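Local coordinates for protein tudor (Drosophila melanogaster, PDB 4Q5W) that binds partner proteins in a methylation-dependent manner, may act with Piwi proteins in piRNA metabolism, and is required for primordial germ cell formation during oogenesis, at residues Y18-E23 with K104-I109; C32-G37 with P97-L102; E45-D50 with S66-V71; C110-S115 with L164-H169. All coordinates share one frame; numbering follows the deposited sequence.

Contact 1: residues Y18-E23 with K104-I109; sequences YLQFSE and KPVAEI. With EPE (4-(2-hydroxyethyl)-1-piperazine ethanesulfonic acid), chain C.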
loop_
_atom_site.group_PDB
_atom_site.type_symbol
_atom_site.label_atom_id
_atom_site.label_comp_id
_atom_site.label_asym_id
_atom_site.label_seq_id
_atom_site.Cartn_x
_atom_site.Cartn_y
_atom_site.Cartn_z
ATOM N N TYR A 18 3.202 2.641 -0.477
ATOM C CA TYR A 18 2.321 2.573 -1.646
ATOM C C TYR A 18 1.302 3.705 -1.630
ATOM O O TYR A 18 0.589 3.873 -0.643
ATOM C CB TYR A 18 1.570 1.236 -1.654
ATOM C CG TYR A 18 2.434 0.045 -2.004
ATOM C CD1 TYR A 18 3.239 -0.559 -1.046
ATOM C CD2 TYR A 18 2.424 -0.484 -3.283
ATOM C CE1 TYR A 18 4.025 -1.654 -1.361
ATOM C CE2 TYR A 18 3.208 -1.583 -3.612
ATOM C CZ TYR A 18 4.005 -2.162 -2.645
ATOM O OH TYR A 18 4.784 -3.252 -2.970
ATOM N N LEU A 19 1.231 4.481 -2.717
ATOM C CA LEU A 19 0.289 5.594 -2.817
ATOM C C LEU A 19 -0.468 5.554 -4.124
ATOM O O LEU A 19 0.106 5.251 -5.164
ATOM C CB LEU A 19 1.013 6.954 -2.804
ATOM C CG LEU A 19 1.655 7.480 -1.533
ATOM C CD1 LEU A 19 2.916 6.730 -1.317
ATOM C CD2 LEU A 19 1.940 8.960 -1.634
ATOM N N GLN A 20 -1.740 5.928 -4.077
ATOM C CA GLN A 20 -2.510 6.105 -5.297
ATOM C C GLN A 20 -2.654 7.590 -5.574
ATOM O O GLN A 20 -3.295 8.302 -4.814
ATOM C CB GLN A 20 -3.883 5.462 -5.149
ATOM C CG GLN A 20 -3.806 3.958 -4.917
ATOM C CD GLN A 20 -5.171 3.352 -4.701
ATOM O OE1 GLN A 20 -6.158 4.068 -4.513
ATOM N NE2 GLN A 20 -5.244 2.027 -4.753
ATOM N N PHE A 21 -2.042 8.062 -6.657
ATOM C CA PHE A 21 -2.109 9.482 -6.996
ATOM C C PHE A 21 -3.475 9.826 -7.569
ATOM O O PHE A 21 -4.097 8.995 -8.233
ATOM C CB PHE A 21 -0.975 9.863 -7.937
ATOM C CG PHE A 21 0.348 9.951 -7.242
ATOM C CD1 PHE A 21 1.166 8.844 -7.145
ATOM C CD2 PHE A 21 0.753 11.137 -6.650
ATOM C CE1 PHE A 21 2.378 8.913 -6.477
ATOM C CE2 PHE A 21 1.972 11.216 -5.983
ATOM C CZ PHE A 21 2.781 10.103 -5.902
ATOM N N SER A 22 -3.942 11.043 -7.294
ATOM C CA SER A 22 -5.340 11.406 -7.568
ATOM C C SER A 22 -5.750 11.270 -9.027
ATOM O O SER A 22 -6.923 11.034 -9.316
ATOM C CB SER A 22 -5.675 12.814 -7.035
ATOM O OG SER A 22 -5.043 13.842 -7.785
ATOM N N GLU A 23 -4.787 11.405 -9.942
ATOM C CA GLU A 23 -5.056 11.245 -11.377
ATOM C C GLU A 23 -5.707 9.896 -11.691
ATOM O O GLU A 23 -6.416 9.765 -12.690
ATOM C CB GLU A 23 -3.767 11.380 -12.200
ATOM C CG GLU A 23 -2.808 10.210 -11.990
ATOM C CD GLU A 23 -1.627 10.172 -12.958
ATOM O OE1 GLU A 23 -1.461 11.115 -13.768
ATOM O OE2 GLU A 23 -0.858 9.179 -12.892
ATOM N N LYS A 104 -1.333 -1.052 -15.787
ATOM C CA LYS A 104 -0.343 -1.074 -14.710
ATOM C C LYS A 104 -1.000 -0.997 -13.323
ATOM O O LYS A 104 -2.130 -0.524 -13.188
ATOM C CB LYS A 104 0.659 0.083 -14.871
ATOM C CG LYS A 104 1.429 0.097 -16.173
ATOM C CD LYS A 104 2.423 -1.052 -16.278
ATOM C CE LYS A 104 3.225 -0.944 -17.568
ATOM N NZ LYS A 104 3.369 -2.256 -18.256
ATOM N N PRO A 105 -0.297 -1.483 -12.286
ATOM C CA PRO A 105 -0.828 -1.326 -10.927
ATOM C C PRO A 105 -1.092 0.143 -10.632
ATOM O O PRO A 105 -0.308 1.011 -11.017
ATOM C CB PRO A 105 0.318 -1.830 -10.039
ATOM C CG PRO A 105 1.122 -2.715 -10.900
ATOM C CD PRO A 105 1.015 -2.154 -12.290
ATOM N N VAL A 106 -2.189 0.412 -9.941
ATOM C CA VAL A 106 -2.595 1.785 -9.663
ATOM C C VAL A 106 -1.613 2.440 -8.691
ATOM O O VAL A 106 -1.028 3.488 -9.000
ATOM C CB VAL A 106 -4.017 1.809 -9.113
ATOM C CG1 VAL A 106 -4.386 3.202 -8.606
ATOM C CG2 VAL A 106 -4.989 1.355 -10.196
ATOM N N ALA A 107 -1.399 1.798 -7.545
ATOM C CA ALA A 107 -0.448 2.298 -6.544
ATOM C C ALA A 107 0.985 2.379 -7.059
ATOM O O ALA A 107 1.463 1.481 -7.763
ATOM C CB ALA A 107 -0.488 1.435 -5.288
ATOM N N GLU A 108 1.669 3.463 -6.696
ATOM C CA GLU A 108 3.084 3.615 -6.994
ATOM C C GLU A 108 3.835 3.611 -5.672
ATOM O O GLU A 108 3.286 3.998 -4.646
ATOM C CB GLU A 108 3.341 4.919 -7.745
ATOM C CG GLU A 108 2.627 4.984 -9.076
ATOM C CD GLU A 108 2.679 6.357 -9.717
ATOM O OE1 GLU A 108 1.836 6.618 -10.598
ATOM O OE2 GLU A 108 3.554 7.174 -9.346
ATOM N N ILE A 109 5.084 3.165 -5.692
ATOM C CA ILE A 109 5.879 3.123 -4.474
ATOM C C ILE A 109 6.790 4.343 -4.348
ATOM O O ILE A 109 7.484 4.724 -5.296
ATOM C CB ILE A 109 6.756 1.868 -4.428
ATOM C CG1 ILE A 109 5.897 0.609 -4.543
ATOM C CG2 ILE A 109 7.582 1.842 -3.150
ATOM C CD1 ILE A 109 6.712 -0.669 -4.677
HETATM N N1 EPE C . 2.479 11.643 -10.499
HETATM C C2 EPE C . 2.161 10.590 -11.478
HETATM C C3 EPE C . 3.466 9.966 -11.982
HETATM N N4 EPE C . 4.444 9.727 -10.930
HETATM C C5 EPE C . 4.525 10.681 -9.845
HETATM C C6 EPE C . 3.133 11.024 -9.351
HETATM C C7 EPE C . 5.592 8.868 -11.188
HETATM C C8 EPE C . 6.642 8.896 -10.073
HETATM O O8 EPE C . 6.186 8.197 -8.928
HETATM C C9 EPE C . 1.338 12.460 -10.051
HETATM C C10 EPE C . 0.253 12.506 -11.109
HETATM S S EPE C . -1.167 13.472 -10.550
HETATM O O1S EPE C . -2.080 12.539 -9.867
HETATM O O2S EPE C . -0.767 14.546 -9.656
HETATM O O3S EPE C . -1.833 14.068 -11.700
HETATM O O HOH W 1 -0.971 6.212 -8.461
#
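Leu19 and Glu108 form an antiparallel hydrogen-bonded pair that joins strands 16-21 and 108-112 in the five-stranded sheet of the SN-like (OB-fold) half of this extended Tudor domain. The evidence is reciprocal: Leu19 N donates to Glu108 O at 2.9 Å, and Glu108 N to Leu19 O at 2.8 Å. In the adjoining non-hydrogen-bonded pair, the side chains of Tyr18 and Ile109 lie side by side and point the same way. Ile109 CG1 makes a CH-pi contact over one ring face, 3.9 Å from the Tyr18 centroid and 21° off its normal, while Ala107 CB sits at the ring's edge. Phe21 and Glu108 instead cross at about a right angle. Glu108 CD is anti to CA (chi2 170°), and the extended chain brings OE2 within 3.6 Å of Phe21 CE1, approaching obliquely. C6 of the bound buffer molecule EPE, probably from the crystallisation liquor, lies 3.3 Å above the Phe21 ring plane, over its centre. An alanine at Phe21 would probably leave EPE C6 without the ring face beneath it and open a gap beside Val142 and Phe144 of strand 139-144. OE2 of Glu108 accepts from EPE O8 at 2.9 Å and from EPE N4 at 3.1 Å.

Contact 2: residues C32-G37 with P97-L102; sequences CEKLNG and PQEFTL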
loop_
_atom_site.group_PDB
_atom_site.type_symbol
_atom_site.label_atom_id
_atom_site.label_comp_id
_atom_site.label_asym_id
_atom_site.label_seq_id
_atom_site.Cartn_x
_atom_site.Cartn_y
_atom_site.Cartn_z
ATOM N N CYS A 32 -12.410 -1.593 -9.521
ATOM C CA CYS A 32 -13.210 -2.155 -8.431
ATOM C C CYS A 32 -14.623 -2.501 -8.874
ATOM O O CYS A 32 -15.139 -3.567 -8.554
ATOM C CB CYS A 32 -13.290 -1.178 -7.257
ATOM S SG CYS A 32 -11.742 -0.934 -6.366
ATOM N N GLU A 33 -15.256 -1.583 -9.597
ATOM C CA GLU A 33 -16.625 -1.809 -10.057
ATOM C C GLU A 33 -16.686 -3.017 -10.982
ATOM O O GLU A 33 -17.568 -3.864 -10.862
ATOM C CB GLU A 33 -17.188 -0.574 -10.764
ATOM C CG GLU A 33 -18.365 -0.890 -11.663
ATOM C CD GLU A 33 -19.500 0.097 -11.530
ATOM O OE1 GLU A 33 -19.387 1.215 -12.081
ATOM O OE2 GLU A 33 -20.509 -0.248 -10.877
ATOM N N LYS A 34 -15.739 -3.105 -11.906
ATOM C CA LYS A 34 -15.744 -4.223 -12.842
ATOM C C LYS A 34 -15.452 -5.567 -12.162
ATOM O O LYS A 34 -16.104 -6.578 -12.452
ATOM C CB LYS A 34 -14.771 -3.956 -13.987
ATOM C CG LYS A 34 -15.308 -2.949 -15.000
ATOM C CD LYS A 34 -14.223 -2.549 -15.989
ATOM C CE LYS A 34 -14.778 -1.665 -17.092
ATOM N NZ LYS A 34 -15.715 -2.416 -17.967
ATOM N N LEU A 35 -14.483 -5.584 -11.251
ATOM C CA LEU A 35 -14.159 -6.826 -10.542
ATOM C C LEU A 35 -15.270 -7.283 -9.595
ATOM O O LEU A 35 -15.469 -8.480 -9.395
ATOM C CB LEU A 35 -12.835 -6.701 -9.780
ATOM C CG LEU A 35 -11.562 -6.720 -10.626
ATOM C CD1 LEU A 35 -10.349 -6.539 -9.740
ATOM C CD2 LEU A 35 -11.466 -8.030 -11.423
ATOM N N ASN A 36 -16.001 -6.342 -9.006
ATOM C CA ASN A 36 -17.045 -6.722 -8.059
ATOM C C ASN A 36 -18.453 -6.788 -8.646
ATOM O O ASN A 36 -19.423 -6.998 -7.915
ATOM C CB ASN A 36 -17.026 -5.785 -6.855
ATOM C CG ASN A 36 -15.778 -5.952 -6.021
ATOM O OD1 ASN A 36 -15.681 -6.865 -5.204
ATOM N ND2 ASN A 36 -14.807 -5.074 -6.230
ATOM N N GLY A 37 -18.567 -6.628 -9.962
ATOM C CA GLY A 37 -19.869 -6.487 -10.591
ATOM C C GLY A 37 -20.313 -7.674 -11.420
ATOM O O GLY A 37 -21.488 -7.804 -11.753
ATOM N N PRO A 97 -9.574 -11.008 -15.672
ATOM C CA PRO A 97 -10.248 -10.725 -16.941
ATOM C C PRO A 97 -9.304 -10.024 -17.915
ATOM O O PRO A 97 -8.485 -9.196 -17.494
ATOM C CB PRO A 97 -11.392 -9.795 -16.529
ATOM C CG PRO A 97 -11.709 -10.209 -15.122
ATOM C CD PRO A 97 -10.353 -10.529 -14.511
ATOM N N GLN A 98 -9.416 -10.373 -19.195
ATOM C CA GLN A 98 -8.495 -9.902 -20.230
ATOM C C GLN A 98 -8.335 -8.383 -20.307
ATOM O O GLN A 98 -7.253 -7.880 -20.645
ATOM C CB GLN A 98 -8.939 -10.441 -21.598
ATOM C CG GLN A 98 -7.974 -10.144 -22.738
ATOM C CD GLN A 98 -6.617 -10.802 -22.553
ATOM O OE1 GLN A 98 -6.458 -11.722 -21.746
ATOM N NE2 GLN A 98 -5.630 -10.341 -23.317
ATOM N N GLU A 99 -9.409 -7.661 -20.006
ATOM C CA GLU A 99 -9.410 -6.197 -20.133
ATOM C C GLU A 99 -8.425 -5.496 -19.194
ATOM O O GLU A 99 -8.117 -4.314 -19.384
ATOM C CB GLU A 99 -10.823 -5.635 -19.938
ATOM C CG GLU A 99 -11.442 -5.940 -18.577
ATOM C CD GLU A 99 -12.823 -5.336 -18.411
ATOM O OE1 GLU A 99 -13.192 -4.452 -19.213
ATOM O OE2 GLU A 99 -13.548 -5.745 -17.479
ATOM N N PHE A 100 -7.926 -6.224 -18.195
ATOM C CA PHE A 100 -7.017 -5.652 -17.204
ATOM C C PHE A 100 -5.550 -5.982 -17.445
ATOM O O PHE A 100 -4.680 -5.407 -16.792
ATOM C CB PHE A 100 -7.362 -6.158 -15.800
ATOM C CG PHE A 100 -8.744 -5.804 -15.345
ATOM C CD1 PHE A 100 -9.049 -4.506 -14.957
ATOM C CD2 PHE A 100 -9.729 -6.771 -15.274
ATOM C CE1 PHE A 100 -10.320 -4.178 -14.531
ATOM C CE2 PHE A 100 -11.005 -6.450 -14.847
ATOM C CZ PHE A 100 -11.297 -5.151 -14.471
ATOM N N THR A 101 -5.276 -6.898 -18.375
ATOM C CA THR A 101 -3.929 -7.433 -18.580
ATOM C C THR A 101 -2.829 -6.376 -18.728
ATOM O O THR A 101 -1.735 -6.520 -18.188
ATOM C CB THR A 101 -3.891 -8.354 -19.811
ATOM O OG1 THR A 101 -4.942 -9.322 -19.710
ATOM C CG2 THR A 101 -2.544 -9.057 -19.912
ATOM N N LEU A 102 -3.121 -5.315 -19.475
ATOM C CA LEU A 102 -2.096 -4.307 -19.765
ATOM C C LEU A 102 -2.154 -3.061 -18.881
ATOM O O LEU A 102 -1.361 -2.141 -19.053
ATOM C CB LEU A 102 -2.195 -3.879 -21.226
ATOM C CG LEU A 102 -2.035 -5.029 -22.214
ATOM C CD1 LEU A 102 -2.455 -4.582 -23.592
ATOM C CD2 LEU A 102 -0.593 -5.475 -22.205
#
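Lys34 of helix 25-37 meets Phe100 with CB and Glu99 with the rest of its chain. CB abuts the edge of the Phe100 ring, 3.7 Å from CZ and near the ring plane. CG comes within 4.1 Å of Glu99 OE2, and CD lies closer to the same oxygen, at 3.6 Å. From CE onward the nearer oxygen is the other one: CE is 3.8 Å from Glu99 OE1. A bend at the last torsion (chi4 -68°) places NZ 3.5 Å from Glu99 OE1, a salt bridge whose hydrogen bond is weak. The two side chains cross obliquely, CD and CE passing the carboxylate oxygens before NZ reaches OE1. Glu99 in turn lays CG over one face of the Phe100 ring, offset toward the rim. Next to this exposed pair the packing is apolar: Leu35 CD2 lies 3.8 Å from Phe100 CE2 and 4.1 Å from Pro97 CD. Arg65 touches both Leu35 and Phe100, and Val54 touches Leu35 and Pro97, so strands of the four-stranded Tudor sheet adjoin the same cluster. Packing of the linking helix 25-37 against the Tudor core and its return segment is the arrangement found in extended Tudor domains.

Contact 3: residues E45-D50 with S66-V71; sequences EKAAVD and SRILEV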
loop_
_atom_site.group_PDB
_atom_site.type_symbol
_atom_site.label_atom_id
_atom_site.label_comp_id
_atom_site.label_asym_id
_atom_site.label_seq_id
_atom_site.Cartn_x
_atom_site.Cartn_y
_atom_site.Cartn_z
ATOM N N GLU A 45 -6.255 -24.921 -11.962
ATOM C CA GLU A 45 -4.975 -25.541 -11.638
ATOM C C GLU A 45 -4.147 -24.563 -10.818
ATOM O O GLU A 45 -4.537 -23.415 -10.650
ATOM C CB GLU A 45 -4.225 -25.946 -12.907
ATOM C CG GLU A 45 -3.933 -24.794 -13.850
ATOM C CD GLU A 45 -3.228 -25.249 -15.120
ATOM O OE1 GLU A 45 -2.170 -25.907 -15.018
ATOM O OE2 GLU A 45 -3.739 -24.950 -16.220
ATOM N N LYS A 46 -3.013 -25.017 -10.293
ATOM C CA LYS A 46 -2.247 -24.163 -9.382
ATOM C C LYS A 46 -1.508 -23.035 -10.101
ATOM O O LYS A 46 -1.116 -23.172 -11.260
ATOM C CB LYS A 46 -1.283 -24.996 -8.530
ATOM C CG LYS A 46 -1.997 -25.975 -7.598
ATOM C CD LYS A 46 -1.104 -26.430 -6.441
ATOM C CE LYS A 46 -0.929 -25.321 -5.407
ATOM N NZ LYS A 46 -0.148 -25.790 -4.226
ATOM N N ALA A 47 -1.346 -21.908 -9.413
ATOM C CA ALA A 47 -0.590 -20.786 -9.957
ATOM C C ALA A 47 0.866 -20.855 -9.491
ATOM O O ALA A 47 1.189 -21.593 -8.569
ATOM C CB ALA A 47 -1.216 -19.477 -9.533
ATOM N N ALA A 48 1.741 -20.095 -10.145
ATOM C CA ALA A 48 3.147 -20.034 -9.758
ATOM C C ALA A 48 3.479 -18.617 -9.305
ATOM O O ALA A 48 2.714 -17.698 -9.559
ATOM C CB ALA A 48 4.044 -20.454 -10.927
ATOM N N VAL A 49 4.609 -18.458 -8.621
ATOM C CA VAL A 49 5.058 -17.147 -8.155
ATOM C C VAL A 49 5.069 -16.169 -9.328
ATOM O O VAL A 49 5.449 -16.539 -10.436
ATOM C CB VAL A 49 6.447 -17.251 -7.509
ATOM C CG1 VAL A 49 7.035 -15.877 -7.262
ATOM C CG2 VAL A 49 6.358 -18.039 -6.204
ATOM N N ASP A 50 4.610 -14.945 -9.073
ATOM C CA ASP A 50 4.480 -13.880 -10.081
ATOM C C ASP A 50 3.285 -13.978 -11.037
ATOM O O ASP A 50 3.070 -13.071 -11.842
ATOM C CB ASP A 50 5.792 -13.632 -10.845
ATOM C CG ASP A 50 6.898 -13.120 -9.941
ATOM O OD1 ASP A 50 6.585 -12.449 -8.936
ATOM O OD2 ASP A 50 8.080 -13.391 -10.229
ATOM N N SER A 66 -4.420 -9.280 -8.204
ATOM C CA SER A 66 -3.395 -9.837 -7.334
ATOM C C SER A 66 -2.228 -10.442 -8.091
ATOM O O SER A 66 -2.350 -10.798 -9.260
ATOM C CB SER A 66 -4.007 -10.910 -6.434
ATOM O OG SER A 66 -4.713 -11.864 -7.219
ATOM N N ARG A 67 -1.100 -10.581 -7.396
ATOM C CA ARG A 67 0.061 -11.281 -7.926
ATOM C C ARG A 67 0.544 -12.259 -6.864
ATOM O O ARG A 67 0.609 -11.925 -5.681
ATOM C CB ARG A 67 1.191 -10.313 -8.307
ATOM C CG ARG A 67 2.453 -11.006 -8.802
ATOM C CD ARG A 67 3.434 -10.037 -9.470
ATOM N NE ARG A 67 3.591 -8.799 -8.708
ATOM C CZ ARG A 67 4.430 -8.652 -7.688
ATOM N NH1 ARG A 67 4.513 -7.484 -7.058
ATOM N NH2 ARG A 67 5.193 -9.666 -7.299
ATOM N N ILE A 68 0.867 -13.473 -7.287
ATOM C CA ILE A 68 1.311 -14.503 -6.360
ATOM C C ILE A 68 2.713 -14.202 -5.844
ATOM O O ILE A 68 3.657 -14.072 -6.626
ATOM C CB ILE A 68 1.310 -15.896 -7.023
ATOM C CG1 ILE A 68 -0.069 -16.209 -7.615
ATOM C CG2 ILE A 68 1.717 -16.966 -6.022
ATOM C CD1 ILE A 68 -1.182 -16.282 -6.595
ATOM N N LEU A 69 2.840 -14.094 -4.528
ATOM C CA LEU A 69 4.141 -13.913 -3.896
ATOM C C LEU A 69 4.757 -15.254 -3.498
ATOM O O LEU A 69 5.943 -15.500 -3.736
ATOM C CB LEU A 69 4.012 -13.024 -2.665
ATOM C CG LEU A 69 3.647 -11.566 -2.958
ATOM C CD1 LEU A 69 3.450 -10.798 -1.670
ATOM C CD2 LEU A 69 4.736 -10.925 -3.811
ATOM N N GLU A 70 3.949 -16.116 -2.883
ATOM C CA GLU A 70 4.432 -17.410 -2.420
ATOM C C GLU A 70 3.387 -18.505 -2.606
ATOM O O GLU A 70 2.198 -18.292 -2.369
ATOM C CB GLU A 70 4.842 -17.321 -0.947
ATOM C CG GLU A 70 5.559 -18.552 -0.416
ATOM C CD GLU A 70 6.036 -18.377 1.012
ATOM O OE1 GLU A 70 5.813 -17.291 1.587
ATOM O OE2 GLU A 70 6.629 -19.327 1.562
ATOM N N VAL A 71 3.844 -19.670 -3.047
ATOM C CA VAL A 71 2.995 -20.848 -3.135
ATOM C C VAL A 71 3.161 -21.583 -1.809
ATOM O O VAL A 71 4.241 -22.094 -1.503
ATOM C CB VAL A 71 3.401 -21.737 -4.322
ATOM C CG1 VAL A 71 2.533 -22.986 -4.386
ATOM C CG2 VAL A 71 3.279 -20.949 -5.621
#
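Asp50 meets Ile68 from an unusual backbone conformation: its phi is positive, +77°, and its N donates to Ile68 O at 2.8 Å. Its side chain starts away from the strand but comes back at its end and lies beside that of Arg67, both pointing the same way. Asp50 OD1 sits at the edge of the guanidinium, 3.5 Å from Arg67 NH2, in a salt bridge with the two planes 51° apart. A bend at chi3 (44°) sets Arg67 NE off the extended course of CB, CG and CD, and CG itself packs 3.7 Å from Asp50 CA. An alanine at Arg67 would probably leave the Asp50 carboxylate without the charge of the guanidinium beside it and expose the backbone that CG now covers. Strand 63-71 belongs to the four-stranded antiparallel sheet of the Tudor core, and a classic beta bulge interrupts it where Leu69 and Glu70 both face Lys78. Beside the bulge, Val49 CG2 lies 3.6 Å from Leu69 O. Ile68 points toward the loop, its CB 3.4 Å from Ala48 O and its CG1 4.0 Å from Ala47 CB; Tyr77 and Leu93 add to its surroundings. Farther along, Val71 CG2 comes 3.7 Å from Ala47 O.

Contact 4: residues C110-S115 with L164-H169; sequences CSMEPS and LKIYEH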
loop_
_atom_site.group_PDB
_atom_site.type_symbol
_atom_site.label_atom_id
_atom_site.label_comp_id
_atom_site.label_asym_id
_atom_site.label_seq_id
_atom_site.Cartn_x
_atom_site.Cartn_y
_atom_site.Cartn_z
ATOM N N CYS A 110 6.770 4.965 -3.174
ATOM C CA CYS A 110 7.667 6.078 -2.882
ATOM C C CYS A 110 8.323 5.878 -1.529
ATOM O O CYS A 110 7.932 4.994 -0.769
ATOM C CB CYS A 110 6.897 7.392 -2.878
ATOM S SG CYS A 110 6.139 7.758 -4.462
ATOM N N SER A 111 9.307 6.716 -1.229
ATOM C CA SER A 111 10.044 6.625 0.022
ATOM C C SER A 111 10.092 7.980 0.710
ATOM O O SER A 111 10.289 8.993 0.055
ATOM C CB SER A 111 11.472 6.164 -0.264
ATOM O OG SER A 111 12.288 6.251 0.900
ATOM N N MET A 112 9.925 8.004 2.029
ATOM C CA MET A 112 10.222 9.221 2.767
ATOM C C MET A 112 11.733 9.358 2.841
ATOM O O MET A 112 12.474 8.421 2.520
ATOM C CB MET A 112 9.628 9.177 4.182
ATOM C CG MET A 112 8.156 8.811 4.210
ATOM S SD MET A 112 7.490 8.724 5.883
ATOM C CE MET A 112 7.505 10.466 6.214
ATOM N N GLU A 113 12.185 10.537 3.240
ATOM C CA GLU A 113 13.583 10.772 3.539
ATOM C C GLU A 113 14.033 9.796 4.636
ATOM O O GLU A 113 13.204 9.308 5.407
ATOM C CB GLU A 113 13.759 12.226 3.968
ATOM C CG GLU A 113 13.448 13.211 2.838
ATOM C CD GLU A 113 13.163 14.606 3.345
ATOM O OE1 GLU A 113 12.027 14.837 3.827
ATOM O OE2 GLU A 113 14.069 15.458 3.259
ATOM N N PRO A 114 15.336 9.463 4.667
ATOM C CA PRO A 114 15.860 8.513 5.652
ATOM C C PRO A 114 16.062 9.141 7.020
ATOM O O PRO A 114 16.332 10.339 7.122
ATOM C CB PRO A 114 17.226 8.132 5.068
ATOM C CG PRO A 114 17.640 9.313 4.307
ATOM C CD PRO A 114 16.368 9.850 3.691
ATOM N N SER A 115 15.937 8.336 8.068
ATOM C CA SER A 115 16.247 8.805 9.415
ATOM C C SER A 115 16.640 7.640 10.305
ATOM O O SER A 115 15.935 6.630 10.363
ATOM C CB SER A 115 15.050 9.532 10.029
ATOM O OG SER A 115 15.301 9.836 11.391
ATOM N N LEU A 164 0.226 18.814 8.363
ATOM C CA LEU A 164 1.248 18.221 9.206
ATOM C C LEU A 164 2.394 17.648 8.375
ATOM O O LEU A 164 2.166 16.876 7.443
ATOM C CB LEU A 164 0.613 17.159 10.082
ATOM C CG LEU A 164 1.496 16.493 11.118
ATOM C CD1 LEU A 164 0.701 16.369 12.402
ATOM C CD2 LEU A 164 1.947 15.131 10.595
ATOM N N LYS A 165 3.618 18.043 8.712
ATOM C CA LYS A 165 4.801 17.636 7.959
ATOM C C LYS A 165 5.261 16.299 8.494
ATOM O O LYS A 165 5.850 16.220 9.575
ATOM C CB LYS A 165 5.916 18.675 8.114
ATOM C CG LYS A 165 5.499 20.087 7.718
ATOM C CD LYS A 165 6.617 21.102 7.961
ATOM C CE LYS A 165 6.298 22.426 7.266
ATOM N NZ LYS A 165 7.356 23.465 7.442
ATOM N N ILE A 166 4.984 15.243 7.746
ATOM C CA ILE A 166 5.072 13.900 8.309
ATOM C C ILE A 166 6.482 13.459 8.682
ATOM O O ILE A 166 6.676 12.838 9.719
ATOM C CB ILE A 166 4.375 12.882 7.408
ATOM C CG1 ILE A 166 2.889 13.221 7.333
ATOM C CG2 ILE A 166 4.538 11.468 7.956
ATOM C CD1 ILE A 166 2.143 12.470 6.253
ATOM N N TYR A 167 7.470 13.785 7.857
ATOM C CA TYR A 167 8.841 13.360 8.138
ATOM C C TYR A 167 9.311 13.933 9.474
ATOM O O TYR A 167 9.768 13.201 10.364
ATOM C CB TYR A 167 9.775 13.764 6.988
ATOM C CG TYR A 167 11.250 13.506 7.244
ATOM C CD1 TYR A 167 11.737 12.212 7.355
ATOM C CD2 TYR A 167 12.158 14.557 7.348
ATOM C CE1 TYR A 167 13.085 11.967 7.581
ATOM C CE2 TYR A 167 13.513 14.317 7.571
ATOM C CZ TYR A 167 13.964 13.013 7.687
ATOM O OH TYR A 167 15.300 12.759 7.900
ATOM N N GLU A 168 9.174 15.242 9.624
ATOM C CA GLU A 168 9.582 15.903 10.843
ATOM C C GLU A 168 8.689 15.553 12.030
ATOM O O GLU A 168 9.186 15.341 13.129
ATOM C CB GLU A 168 9.658 17.415 10.632
ATOM C CG GLU A 168 10.756 17.829 9.654
ATOM C CD GLU A 168 10.336 17.770 8.193
ATOM O OE1 GLU A 168 9.181 17.392 7.911
ATOM O OE2 GLU A 168 11.172 18.116 7.322
ATOM N N HIS A 169 7.375 15.497 11.815
ATOM C CA HIS A 169 6.458 15.204 12.909
ATOM C C HIS A 169 6.617 13.786 13.443
ATOM O O HIS A 169 6.543 13.546 14.654
ATOM C CB HIS A 169 5.010 15.398 12.471
ATOM C CG HIS A 169 4.061 15.537 13.613
ATOM N ND1 HIS A 169 3.964 16.692 14.357
ATOM C CD2 HIS A 169 3.202 14.651 14.174
ATOM C CE1 HIS A 169 3.064 16.522 15.309
ATOM N NE2 HIS A 169 2.580 15.298 15.214
HETATM O O HOH W 2 11.366 17.079 4.625
#
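Tyr167, in the first turn of the C-terminal helix 166-182, packs against Met112, Glu113 and Pro114, on strand 108-112 of the SN-like (OB-fold) half and the chain that follows it. Its hydroxyl donates to Pro114 O at 2.7 Å, the donor tilted 35° from the carbonyl plane. Glu113 CB lies over one ring face in a CH-pi contact, 3.8 Å from the centroid and 17° off the normal, offset toward the rim. The two side chains cross at about a right angle, and Glu113 OE1 comes 3.5 Å from Tyr167 CD2. Alongside, Met112 turns at chi3 (72°), a bend that directs CE to within 3.6 Å of Ile166 CG2 and 3.7 Å of Tyr167 N. Phe129 of helix 122-134 touches both Met112 and Ile166, so that helix joins this apolar patch.

Farther out, polar bonds link the helices. Ser115 is the N-cap of helix 116-120, its OG bonded to Ile117 N and also to Gln171 OE1; Gln171 NE2 in turn binds Tyr167 O, tying the capped helix to the C-terminal one. A water lies between Glu113 OE1 and Glu168 OE2, but its bridge is doubtful because the approach to OE1 is too short. Within the first segment, Ser111 OG donates to Met112 O at 2.7 Å.

Overall arrangement
The four contacts follow the two-part plan of the extended Tudor domain. Contacts 1 and 4, with centres about 18 Å apart, share strand 108-112: contact 1 pairs it with strand 16-21 in the five-stranded sheet, and contact 4 packs its far end on the C-terminal helix. Along the chain, contact 1 encloses contact 2, which in turn encloses contact 3; contact 4 opens only after contact 1 has closed. The Tudor core is therefore an insertion between two strands that pair directly. Contact 2 lies about 17 Å from contact 1 and about 18 Å from contact 3, centre to centre, on the linking helix 25-37. The centres of contacts 2 and 3 are each about 34 Å from that of contact 4, across the chain's centre.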